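Local coordinates for protein Alpha/beta hydrolase (Novosphingobium aromaticivorans, PDB 3BWX) that probably acts as a hydrolase of the alpha/beta hydrolase family, its substrate not established, and binds calcium ions in the crystal, at residues 9-13 with 85-90; 101-105 with 265-269; 122-126 with 281-285; 144-148 with 198-203. The protein carries 1 engineered substitution. All coordinates share one frame; numbering follows the deposited sequence. Where two conformers were deposited one is given.

Contact 1 (9-13 with 85-90). With EDO (1,2-ethanediol), chain I.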
loop_
_atom_site.group_PDB
_atom_site.type_symbol
_atom_site.label_atom_id
_atom_site.label_comp_id
_atom_site.label_asym_id
_atom_site.label_seq_id
_atom_site.Cartn_x
_atom_site.Cartn_y
_atom_site.Cartn_z
ATOM N N TYR A 9 16.712 3.962 6.594
ATOM C CA TYR A 9 16.725 4.935 5.500
ATOM C C TYR A 9 17.460 4.386 4.301
ATOM O O TYR A 9 18.361 3.551 4.445
ATOM C CB TYR A 9 17.319 6.301 5.940
ATOM C CG TYR A 9 16.567 6.749 7.156
ATOM C CD1 TYR A 9 15.389 7.494 7.036
ATOM C CD2 TYR A 9 16.913 6.264 8.419
ATOM C CE1 TYR A 9 14.649 7.826 8.176
ATOM C CE2 TYR A 9 16.147 6.560 9.560
ATOM C CZ TYR A 9 15.015 7.328 9.410
ATOM O OH TYR A 9 14.204 7.605 10.462
ATOM N N TRP A 10 17.116 4.926 3.143
ATOM C CA TRP A 10 17.902 4.672 1.915
ATOM C C TRP A 10 17.857 5.951 1.133
ATOM O O TRP A 10 17.075 6.829 1.447
ATOM C CB TRP A 10 17.389 3.473 1.104
ATOM C CG TRP A 10 16.230 3.659 0.142
ATOM C CD1 TRP A 10 16.308 3.775 -1.197
ATOM C CD2 TRP A 10 14.837 3.634 0.456
ATOM N NE1 TRP A 10 15.068 3.803 -1.749
ATOM C CE2 TRP A 10 14.131 3.816 -0.747
ATOM C CE3 TRP A 10 14.134 3.621 1.648
ATOM C CZ2 TRP A 10 12.757 3.837 -0.799
ATOM C CZ3 TRP A 10 12.784 3.652 1.603
ATOM C CH2 TRP A 10 12.093 3.787 0.401
ATOM N N THR A 11 18.732 6.083 0.148
ATOM C CA THR A 11 18.820 7.294 -0.644
ATOM C C THR A 11 18.336 7.107 -2.118
ATOM O O THR A 11 18.794 6.209 -2.806
ATOM C CB THR A 11 20.292 7.812 -0.661
ATOM O OG1 THR A 11 20.734 7.970 0.674
ATOM C CG2 THR A 11 20.380 9.143 -1.384
ATOM N N SER A 12 17.490 8.009 -2.585
ATOM C CA SER A 12 17.052 7.962 -3.983
ATOM C C SER A 12 18.192 8.471 -4.876
ATOM O O SER A 12 19.084 9.188 -4.409
ATOM C CB SER A 12 15.793 8.797 -4.181
ATOM O OG SER A 12 16.097 10.164 -4.118
ATOM N N SER A 13 18.153 8.128 -6.169
ATOM C CA SER A 13 19.155 8.651 -7.110
ATOM C C SER A 13 19.304 10.136 -7.046
ATOM O O SER A 13 20.421 10.621 -7.176
ATOM C CB SER A 13 18.831 8.224 -8.548
ATOM O OG SER A 13 17.592 8.724 -8.995
ATOM N N GLN A 85 11.540 3.164 -9.386
ATOM C CA GLN A 85 12.980 3.358 -9.330
ATOM C C GLN A 85 13.492 3.459 -7.882
ATOM O O GLN A 85 14.512 2.911 -7.536
ATOM C CB GLN A 85 13.443 4.584 -10.133
ATOM C CG GLN A 85 15.000 4.742 -10.171
ATOM C CD GLN A 85 15.521 6.151 -10.615
ATOM O OE1 GLN A 85 15.595 7.123 -9.826
ATOM N NE2 GLN A 85 15.932 6.237 -11.890
ATOM N N ASP A 86 12.752 4.162 -7.032
ATOM C CA ASP A 86 13.150 4.332 -5.665
ATOM C C ASP A 86 13.114 2.968 -4.955
ATOM O O ASP A 86 13.944 2.707 -4.108
ATOM C CB ASP A 86 12.221 5.345 -4.958
ATOM C CG ASP A 86 12.339 6.752 -5.494
ATOM O OD1 ASP A 86 13.350 7.113 -6.144
ATOM O OD2 ASP A 86 11.437 7.548 -5.165
ATOM N N LEU A 87 12.137 2.135 -5.272
ATOM C CA LEU A 87 12.100 0.807 -4.647
ATOM C C LEU A 87 13.267 -0.074 -5.163
ATOM O O LEU A 87 13.834 -0.862 -4.403
ATOM C CB LEU A 87 10.788 0.120 -4.927
ATOM C CG LEU A 87 9.612 0.654 -4.078
ATOM C CD1 LEU A 87 8.276 0.277 -4.738
ATOM C CD2 LEU A 87 9.725 0.236 -2.627
ATOM N N GLU A 88 13.581 0.008 -6.477
ATOM C CA GLU A 88 14.766 -0.686 -6.977
ATOM C C GLU A 88 16.010 -0.231 -6.215
ATOM O O GLU A 88 16.903 -1.050 -5.887
ATOM C CB GLU A 88 14.931 -0.484 -8.479
ATOM C CG GLU A 88 13.856 -1.115 -9.319
ATOM C CD GLU A 88 13.891 -2.640 -9.378
ATOM O OE1 GLU A 88 14.702 -3.291 -8.686
ATOM O OE2 GLU A 88 13.038 -3.219 -10.077
ATOM N N ALA A 89 16.087 1.051 -5.897
ATOM C CA ALA A 89 17.224 1.579 -5.146
ATOM C C ALA A 89 17.259 1.009 -3.707
ATOM O O ALA A 89 18.325 0.678 -3.196
ATOM C CB ALA A 89 17.211 3.112 -5.090
ATOM N N LEU A 90 16.099 0.909 -3.041
ATOM C CA LEU A 90 16.019 0.251 -1.744
ATOM C C LEU A 90 16.515 -1.195 -1.817
ATOM O O LEU A 90 17.350 -1.618 -0.996
ATOM C CB LEU A 90 14.579 0.268 -1.222
ATOM C CG LEU A 90 14.286 -0.542 0.028
ATOM C CD1 LEU A 90 15.034 -0.035 1.238
ATOM C CD2 LEU A 90 12.749 -0.566 0.327
HETATM C C1 EDO I . 20.435 6.372 4.038
HETATM O O1 EDO I . 20.539 7.344 5.036
HETATM C C2 EDO I . 21.819 6.153 3.463
HETATM O O2 EDO I . 21.608 5.789 2.116
HETATM O O HOH W 1 15.816 6.434 -6.946
#
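W10 donates through its indole NE1 to the backbone O of D86, a bond of 2.8 Å with an N-H...O angle of 140°. The same carbonyl oxygen takes the helical bond from L90 N, and the two donors approach from opposite faces of the carbonyl plane. Tryptophan suits this place because one side chain offers both a donor for a helix carbonyl and a broad apolar plate. A second bond lies beyond the strand end, where S13 OG donates to Q85 OE1 at 2.7 Å, coming from above the plane of the amide. Q85 reaches the serine through an extended chain, its CG anti to the backbone N (chi1 -176°). A water ties the same corner together: it accepts from S13 N at 3.0 Å and donates to both Q85 OE1 and D86 OD1. D86 OD2 meanwhile forms a salt bridge with R64.

Outward from these bonds the contact is apolar. L90 CB sits over one face of the indole, 3.6 Å from the centroid of the five-membered ring and only 12° off its normal, a CH-pi contact; L90 CD1 continues to W10 CD2 at 3.8 Å. The two side chains cross at about a right angle. A89, with just a methyl group, lets the helix come close, its CB 4.0 Å from W10 NE1.

Thus an edge strand of the main sheet, 6-11, is fastened to helix 80-94. W10 pairs by its backbone with L18 of strand 17-23, while W10 and L90 both pack on F20 and on P61 of strand 58-61.

Contact 2 (101-105 with 265-269). With EDO (1,2-ethanediol), chain F.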
loop_
_atom_site.group_PDB
_atom_site.type_symbol
_atom_site.label_atom_id
_atom_site.label_comp_id
_atom_site.label_asym_id
_atom_site.label_seq_id
_atom_site.Cartn_x
_atom_site.Cartn_y
_atom_site.Cartn_z
ATOM N N ALA A 101 6.125 -9.732 -1.543
ATOM C CA ALA A 101 5.594 -8.392 -1.749
ATOM C C ALA A 101 4.133 -8.371 -1.334
ATOM O O ALA A 101 3.329 -9.200 -1.820
ATOM C CB ALA A 101 5.754 -7.978 -3.233
ATOM N N ILE A 102 3.740 -7.439 -0.460
ATOM C CA ILE A 102 2.333 -7.196 -0.079
ATOM C C ILE A 102 2.020 -5.770 -0.510
ATOM O O ILE A 102 2.556 -4.873 0.082
ATOM C CB ILE A 102 2.084 -7.375 1.445
ATOM C CG1 ILE A 102 2.448 -8.789 1.890
ATOM C CG2 ILE A 102 0.634 -6.968 1.738
ATOM C CD1 ILE A 102 2.179 -9.094 3.380
ATOM N N GLY A 103 1.169 -5.559 -1.522
ATOM C CA GLY A 103 0.946 -4.239 -2.104
ATOM C C GLY A 103 -0.521 -3.848 -2.114
ATOM O O GLY A 103 -1.379 -4.604 -2.629
ATOM N N THR A 104 -0.813 -2.702 -1.486
ATOM C CA THR A 104 -2.133 -2.165 -1.436
ATOM C C THR A 104 -2.329 -1.103 -2.477
ATOM O O THR A 104 -1.599 -0.133 -2.492
ATOM C CB THR A 104 -2.445 -1.640 -0.057
ATOM O OG1 THR A 104 -2.476 -2.754 0.847
ATOM C CG2 THR A 104 -3.841 -0.962 -0.062
ATOM N N SER A 105 -3.324 -1.290 -3.347
ATOM C CA SER A 105 -3.661 -0.248 -4.317
ATOM C C SER A 105 -2.443 0.095 -5.205
ATOM O O SER A 105 -1.902 -0.785 -5.869
ATOM C CB SER A 105 -4.215 0.977 -3.570
ATOM O OG SER A 105 -5.199 0.550 -2.649
ATOM N N HIS A 265 -12.858 -0.528 -0.856
ATOM C CA HIS A 265 -11.460 -0.272 -1.153
ATOM C C HIS A 265 -10.789 0.456 -0.003
ATOM O O HIS A 265 -11.115 1.596 0.249
ATOM C CB HIS A 265 -11.305 0.565 -2.426
ATOM C CG HIS A 265 -9.878 0.784 -2.808
ATOM N ND1 HIS A 265 -9.108 -0.191 -3.427
ATOM C CD2 HIS A 265 -9.069 1.858 -2.641
ATOM C CE1 HIS A 265 -7.901 0.309 -3.659
ATOM N NE2 HIS A 265 -7.848 1.544 -3.179
ATOM N N ALA A 266 -9.821 -0.130 0.705
ATOM C CA ALA A 266 -9.300 -1.505 0.642
ATOM C C ALA A 266 -9.399 -2.180 2.040
ATOM O O ALA A 266 -9.453 -1.504 3.083
ATOM C CB ALA A 266 -7.849 -1.477 0.178
ATOM N N PRO A 267 -9.368 -3.533 2.075
ATOM C CA PRO A 267 -9.128 -4.233 3.337
ATOM C C PRO A 267 -7.928 -3.629 4.072
ATOM O O PRO A 267 -6.948 -3.208 3.453
ATOM C CB PRO A 267 -8.856 -5.667 2.903
ATOM C CG PRO A 267 -9.680 -5.795 1.632
ATOM C CD PRO A 267 -9.466 -4.488 0.958
ATOM N N THR A 268 -8.018 -3.522 5.409
ATOM C CA THR A 268 -6.962 -2.948 6.204
ATOM C C THR A 268 -5.799 -3.962 6.403
ATOM O O THR A 268 -4.692 -3.561 6.811
ATOM C CB THR A 268 -7.461 -2.533 7.593
ATOM O OG1 THR A 268 -7.893 -3.687 8.313
ATOM C CG2 THR A 268 -8.581 -1.472 7.500
ATOM N N LEU A 269 -6.107 -5.262 6.152
ATOM C CA LEU A 269 -5.271 -6.435 6.435
ATOM C C LEU A 269 -5.250 -6.793 7.923
ATOM O O LEU A 269 -4.493 -7.689 8.348
ATOM C CB LEU A 269 -3.838 -6.228 5.871
ATOM C CG LEU A 269 -3.777 -5.817 4.401
ATOM C CD1 LEU A 269 -2.351 -5.655 3.926
ATOM C CD2 LEU A 269 -4.532 -6.776 3.490
HETATM C C1 EDO F . -11.020 -3.958 10.904
HETATM O O1 EDO F . -9.905 -3.769 10.026
HETATM C C2 EDO F . -11.010 -5.370 11.405
HETATM O O2 EDO F . -10.044 -5.392 12.457
#
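S105 and H265 face each other at what is probably the catalytic centre of an alpha/beta hydrolase fold. G103, S105 and G107 fit the GxSxG pattern of a nucleophile elbow, probably the sharp turn that follows strand 99-104, and S105 has the strained backbone (phi 58°) expected there. S105 OG lies 2.9 Å from H265 NE2 and equally near CE1, approaching the imidazole obliquely; the serine has a second conformer, which leaves the detail of this approach doubtful. On the far side of the ring, H265 ND1 is hydrogen-bonded to D129 OD2, which is consistent with a Ser-His-Asp triad. Histidine fits because it has a nitrogen on each side of the ring, ND1 for D129 and NE2 near S105 OG, and with CG anti to the backbone N (chi1 -177°) the ring reaches in from the loop toward the serine. With a leucine in place of H265, D129 OD2 would probably be left without its imidazole partner and S105 OG without a polar ring beside it.

The remaining contacts are apolar. A266, entered through a cis peptide, lays its CB over one face of the H265 ring and meets T104 CG2 at 4.0 Å. T104 turns its methyl to that alanine, while its OG1 accepts from N128 ND2, an amide that also bonds P267 O. Deeper along the strand, branched I102 and L269 slide past each other in opposite directions, and I102 CG2 touches L269 CD1 at 3.9 Å.

Contact 3 (122-126 with 281-285)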
loop_
_atom_site.group_PDB
_atom_site.type_symbol
_atom_site.label_atom_id
_atom_site.label_comp_id
_atom_site.label_asym_id
_atom_site.label_seq_id
_atom_site.Cartn_x
_atom_site.Cartn_y
_atom_site.Cartn_z
ATOM N N ILE A 122 10.258 -12.695 -6.935
ATOM C CA ILE A 122 9.101 -12.636 -6.052
ATOM C C ILE A 122 8.926 -14.027 -5.485
ATOM O O ILE A 122 8.575 -14.970 -6.195
ATOM C CB ILE A 122 7.812 -12.239 -6.819
ATOM C CG1 ILE A 122 7.939 -10.835 -7.429
ATOM C CG2 ILE A 122 6.559 -12.361 -5.910
ATOM C CD1 ILE A 122 8.088 -9.683 -6.419
ATOM N N ALA A 123 9.162 -14.186 -4.190
ATOM C CA ALA A 123 8.924 -15.469 -3.524
ATOM C C ALA A 123 7.435 -15.798 -3.465
ATOM O O ALA A 123 7.051 -16.940 -3.639
ATOM C CB ALA A 123 9.565 -15.457 -2.124
ATOM N N ALA A 124 6.646 -14.779 -3.197
ATOM C CA ALA A 124 5.188 -14.837 -3.179
ATOM C C ALA A 124 4.685 -13.407 -3.100
ATOM O O ALA A 124 5.470 -12.476 -2.773
ATOM C CB ALA A 124 4.697 -15.691 -1.991
ATOM N N ALA A 125 3.392 -13.190 -3.347
ATOM C CA ALA A 125 2.855 -11.853 -3.339
ATOM C C ALA A 125 1.375 -11.842 -2.917
ATOM O O ALA A 125 0.630 -12.810 -3.056
ATOM C CB ALA A 125 3.024 -11.155 -4.682
ATOM N N VAL A 126 0.980 -10.673 -2.442
ATOM C CA VAL A 126 -0.370 -10.349 -2.085
ATOM C C VAL A 126 -0.727 -9.055 -2.763
ATOM O O VAL A 126 -0.003 -8.087 -2.588
ATOM C CB VAL A 126 -0.510 -10.164 -0.552
ATOM C CG1 VAL A 126 -1.988 -9.759 -0.190
ATOM C CG2 VAL A 126 -0.071 -11.412 0.219
ATOM N N LEU A 281 -0.751 -17.736 2.271
ATOM C CA LEU A 281 0.128 -17.291 1.145
ATOM C C LEU A 281 1.570 -17.477 1.528
ATOM O O LEU A 281 2.363 -18.059 0.793
ATOM C CB LEU A 281 -0.235 -15.872 0.715
ATOM C CG LEU A 281 0.565 -15.168 -0.387
ATOM C CD1 LEU A 281 1.949 -14.595 0.048
ATOM C CD2 LEU A 281 0.725 -16.146 -1.554
ATOM N N LEU A 282 1.876 -17.091 2.759
ATOM C CA LEU A 282 3.254 -17.155 3.258
ATOM C C LEU A 282 3.752 -18.602 3.368
ATOM O O LEU A 282 4.969 -18.853 3.265
ATOM C CB LEU A 282 3.400 -16.440 4.613
ATOM C CG LEU A 282 3.299 -14.917 4.502
ATOM C CD1 LEU A 282 3.204 -14.232 5.904
ATOM C CD2 LEU A 282 4.458 -14.370 3.669
ATOM N N GLU A 283 2.837 -19.559 3.577
ATOM C CA GLU A 283 3.218 -20.995 3.593
ATOM C C GLU A 283 3.691 -21.484 2.249
ATOM O O GLU A 283 4.338 -22.521 2.184
ATOM C CB GLU A 283 2.074 -21.882 4.032
ATOM C CG GLU A 283 1.637 -21.635 5.419
ATOM C CD GLU A 283 0.553 -22.570 5.864
ATOM O OE1 GLU A 283 -0.460 -22.732 5.130
ATOM O OE2 GLU A 283 0.708 -23.132 6.969
ATOM N N ARG A 284 3.412 -20.759 1.173
ATOM C CA ARG A 284 3.701 -21.209 -0.180
ATOM C C ARG A 284 5.061 -20.690 -0.588
ATOM O O ARG A 284 5.525 -20.981 -1.664
ATOM C CB ARG A 284 2.604 -20.730 -1.140
ATOM C CG ARG A 284 1.228 -21.317 -0.842
ATOM C CD ARG A 284 0.112 -20.534 -1.510
ATOM N NE ARG A 284 0.238 -20.656 -2.944
ATOM C CZ ARG A 284 -0.433 -19.923 -3.844
ATOM N NH1 ARG A 284 -1.341 -19.006 -3.492
ATOM N NH2 ARG A 284 -0.210 -20.161 -5.125
ATOM N N VAL A 285 5.728 -19.945 0.289
ATOM C CA VAL A 285 7.073 -19.459 0.008
ATOM C C VAL A 285 8.084 -20.588 0.070
ATOM O O VAL A 285 7.987 -21.426 0.964
ATOM C CB VAL A 285 7.468 -18.367 1.004
ATOM C CG1 VAL A 285 8.990 -18.083 0.974
ATOM C CG2 VAL A 285 6.658 -17.117 0.699
ATOM O OXT VAL A 285 8.997 -20.652 -0.766
HETATM O O HOH W 2 8.445 -19.155 -3.708
#
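L281 packs tightly on A124 and V126, and all three residues are buried. L281 CD1 lies 3.6 Å from A124 CB and 3.8 Å from V126 CG2, so one methyl fills the angle between two residues of the strand. The branch point is just as close, with L281 CG 3.6 Å from A125 O. CG stands anti to the backbone N (chi1 177°), which extends the leucine from the helix end toward the strand. V285 CG2 joins this tight part, 3.6 Å from A124 CB; alanine suits position 124 because its short methyl lets both L281 and V285 come near. Replacing L281 by a glycine would probably open a gap beside A124 and V126 and take away the helix end's main apolar contact with the strand.

The other side is looser. There V285, the partly exposed C-terminal residue, sets its second methyl, CG1, 4.1 Å from A123 CB. A water donates to A123 O at 2.6 Å and makes a weak bond to V285 OXT.

The contact sets the C-terminal end of helix 272-282 and the type I turn from L282 to V285 against strand 122-128. L281 also touches L231 of strand 230-235, and V285 touches V100 of strand 99-104.

Contact 4 (144-148 with 198-203)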
loop_
_atom_site.group_PDB
_atom_site.type_symbol
_atom_site.label_atom_id
_atom_site.label_comp_id
_atom_site.label_asym_id
_atom_site.label_seq_id
_atom_site.Cartn_x
_atom_site.Cartn_y
_atom_site.Cartn_z
ATOM N N GLY A 144 -10.584 13.435 -6.708
ATOM C CA GLY A 144 -11.345 14.369 -5.877
ATOM C C GLY A 144 -10.849 14.642 -4.468
ATOM O O GLY A 144 -11.139 15.708 -3.914
ATOM N N TYR A 145 -10.131 13.711 -3.850
ATOM C CA TYR A 145 -9.768 13.891 -2.439
ATOM C C TYR A 145 -8.283 14.182 -2.192
ATOM O O TYR A 145 -7.919 14.785 -1.193
ATOM C CB TYR A 145 -10.234 12.690 -1.599
ATOM C CG TYR A 145 -9.314 11.483 -1.607
ATOM C CD1 TYR A 145 -8.162 11.433 -0.795
ATOM C CD2 TYR A 145 -9.605 10.384 -2.393
ATOM C CE1 TYR A 145 -7.317 10.323 -0.803
ATOM C CE2 TYR A 145 -8.766 9.262 -2.402
ATOM C CZ TYR A 145 -7.631 9.240 -1.602
ATOM O OH TYR A 145 -6.824 8.130 -1.619
ATOM N N VAL A 146 -7.426 13.738 -3.095
ATOM C CA VAL A 146 -6.003 13.923 -2.878
ATOM C C VAL A 146 -5.653 15.394 -2.880
ATOM O O VAL A 146 -6.084 16.133 -3.756
ATOM C CB VAL A 146 -5.184 13.140 -3.926
ATOM C CG1 VAL A 146 -3.718 13.508 -3.875
ATOM C CG2 VAL A 146 -5.326 11.654 -3.661
ATOM N N GLY A 147 -4.884 15.807 -1.875
ATOM C CA GLY A 147 -4.413 17.164 -1.747
ATOM C C GLY A 147 -5.493 18.201 -1.399
ATOM O O GLY A 147 -5.195 19.405 -1.402
ATOM N N GLN A 148 -6.735 17.763 -1.125
ATOM C CA GLN A 148 -7.856 18.699 -0.865
ATOM C C GLN A 148 -7.641 19.472 0.426
ATOM O O GLN A 148 -8.087 20.615 0.575
ATOM C CB GLN A 148 -9.208 18.000 -0.876
ATOM C CG GLN A 148 -9.790 17.895 -2.289
ATOM N N TYR A 198 1.076 13.556 4.126
ATOM C CA TYR A 198 1.780 13.497 2.853
ATOM C C TYR A 198 1.929 14.909 2.327
ATOM O O TYR A 198 1.195 15.808 2.753
ATOM C CB TYR A 198 1.103 12.555 1.810
ATOM C CG TYR A 198 -0.285 12.929 1.399
ATOM C CD1 TYR A 198 -0.497 13.828 0.355
ATOM C CD2 TYR A 198 -1.395 12.369 1.993
ATOM C CE1 TYR A 198 -1.797 14.177 -0.026
ATOM C CE2 TYR A 198 -2.667 12.729 1.615
ATOM C CZ TYR A 198 -2.868 13.622 0.600
ATOM O OH TYR A 198 -4.136 13.988 0.178
ATOM N N ASP A 199 2.867 15.093 1.400
ATOM C CA ASP A 199 3.025 16.380 0.695
ATOM C C ASP A 199 1.790 16.716 -0.196
ATOM O O ASP A 199 1.488 15.983 -1.133
ATOM C CB ASP A 199 4.263 16.265 -0.218
ATOM C CG ASP A 199 4.692 17.592 -0.845
ATOM O OD1 ASP A 199 3.963 18.593 -0.721
ATOM O OD2 ASP A 199 5.795 17.587 -1.421
HETATM N N MSE A 200 1.074 17.798 0.113
HETATM C CA MSE A 200 -0.049 18.210 -0.687
HETATM C C MSE A 200 0.277 18.325 -2.176
HETATM O O MSE A 200 -0.590 18.030 -3.016
HETATM C CB MSE A 200 -0.633 19.538 -0.175
HETATM C CG MSE A 200 -1.367 19.424 1.150
HETATM SE SE MSE A 200 -2.833 18.114 1.275
HETATM C CE MSE A 200 -1.980 16.799 2.469
ATOM N N LYS A 201 1.528 18.664 -2.506
ATOM C CA LYS A 201 1.941 18.814 -3.888
ATOM C C LYS A 201 1.854 17.533 -4.718
ATOM O O LYS A 201 1.953 17.634 -5.949
ATOM C CB LYS A 201 3.329 19.418 -3.991
ATOM C CG LYS A 201 3.327 20.842 -3.479
ATOM C CD LYS A 201 4.629 21.577 -3.721
ATOM C CE LYS A 201 4.471 23.019 -3.302
ATOM N NZ LYS A 201 5.771 23.713 -3.210
ATOM N N ILE A 202 1.682 16.371 -4.066
ATOM C CA ILE A 202 1.344 15.150 -4.743
ATOM C C ILE A 202 0.100 15.301 -5.611
ATOM O O ILE A 202 -0.017 14.616 -6.597
ATOM C CB ILE A 202 1.224 13.957 -3.726
ATOM C CG1 ILE A 202 2.604 13.580 -3.170
ATOM C CG2 ILE A 202 0.512 12.758 -4.330
ATOM C CD1 ILE A 202 2.565 12.752 -1.843
ATOM N N ALA A 203 -0.792 16.208 -5.250
ATOM C CA ALA A 203 -2.015 16.436 -6.032
ATOM C C ALA A 203 -1.798 17.149 -7.370
ATOM O O ALA A 203 -2.694 17.216 -8.196
ATOM C CB ALA A 203 -3.017 17.245 -5.173
#
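Y198 reaches G147 with the hydroxyl at the tip of its side chain. Its CB points toward residues 144-148, and the first torsion (chi1 62°) sets CG between the backbone N and the carbonyl carbon, swinging the ring across to the turn. The CE of M200, a selenomethionine, approaches one face of the ring, but the residue has two deposited conformers and this placing is doubtful. Toward the outer end, Y198 CE1 passes V146 CG1 at 4.4 Å, a loose apolar approach. At the tip, Y198 OH accepts the hydrogen bond of G147 N at 2.8 Å, with the N-H...O angle almost straight at 177°. The donor lies in the plane of the ring, at its edge. V146 CA is also close to the Y198 hydroxyl, at 3.6 Å.

G147 occupies the third position of a type II turn from Y145 to Q148, with a positive phi of 70°, which by itself favours glycine. Packing asks for the same residue: a CB here would clash with A203 CB, which lies 3.7 Å from G147 CA. A203 CB also lies 4.0 Å from V146 CG1. The partner segment is shaped by an Asx turn, in which D199 OD1 accepts from K201 N, while D199 OD2 bonds Y78 OH. The side chain of A203 is about 6 Å from that of P205, a calcium-binding residue.

One nearly linear N-H...O bond thus ties the turn at the end of helix 136-145 to the Y198 hydroxyl, and glycine is called for there both by phi and by the space that A203 leaves.

Contacts 2 and 3 belong together: strands 99-104 and 122-128 are neighbours in the main sheet and touch directly, A101 O lying 2.8 Å from V126 N. Contact 2 is near the centre of the chain and polar where it probably serves catalysis, whereas contact 3 is buried, almost wholly apolar, and farther out at the C-terminus. Contact 1 reaches the same sheet at one edge, strand 6-11, and mixes an indole with water and exposed polar groups. Contact 4 lies apart, joining the end of helix 136-145 and its turn to the segment after strand 194-196; its centre is about 33 Å from that of contact 3, and it relies on a tyrosine and a glycine.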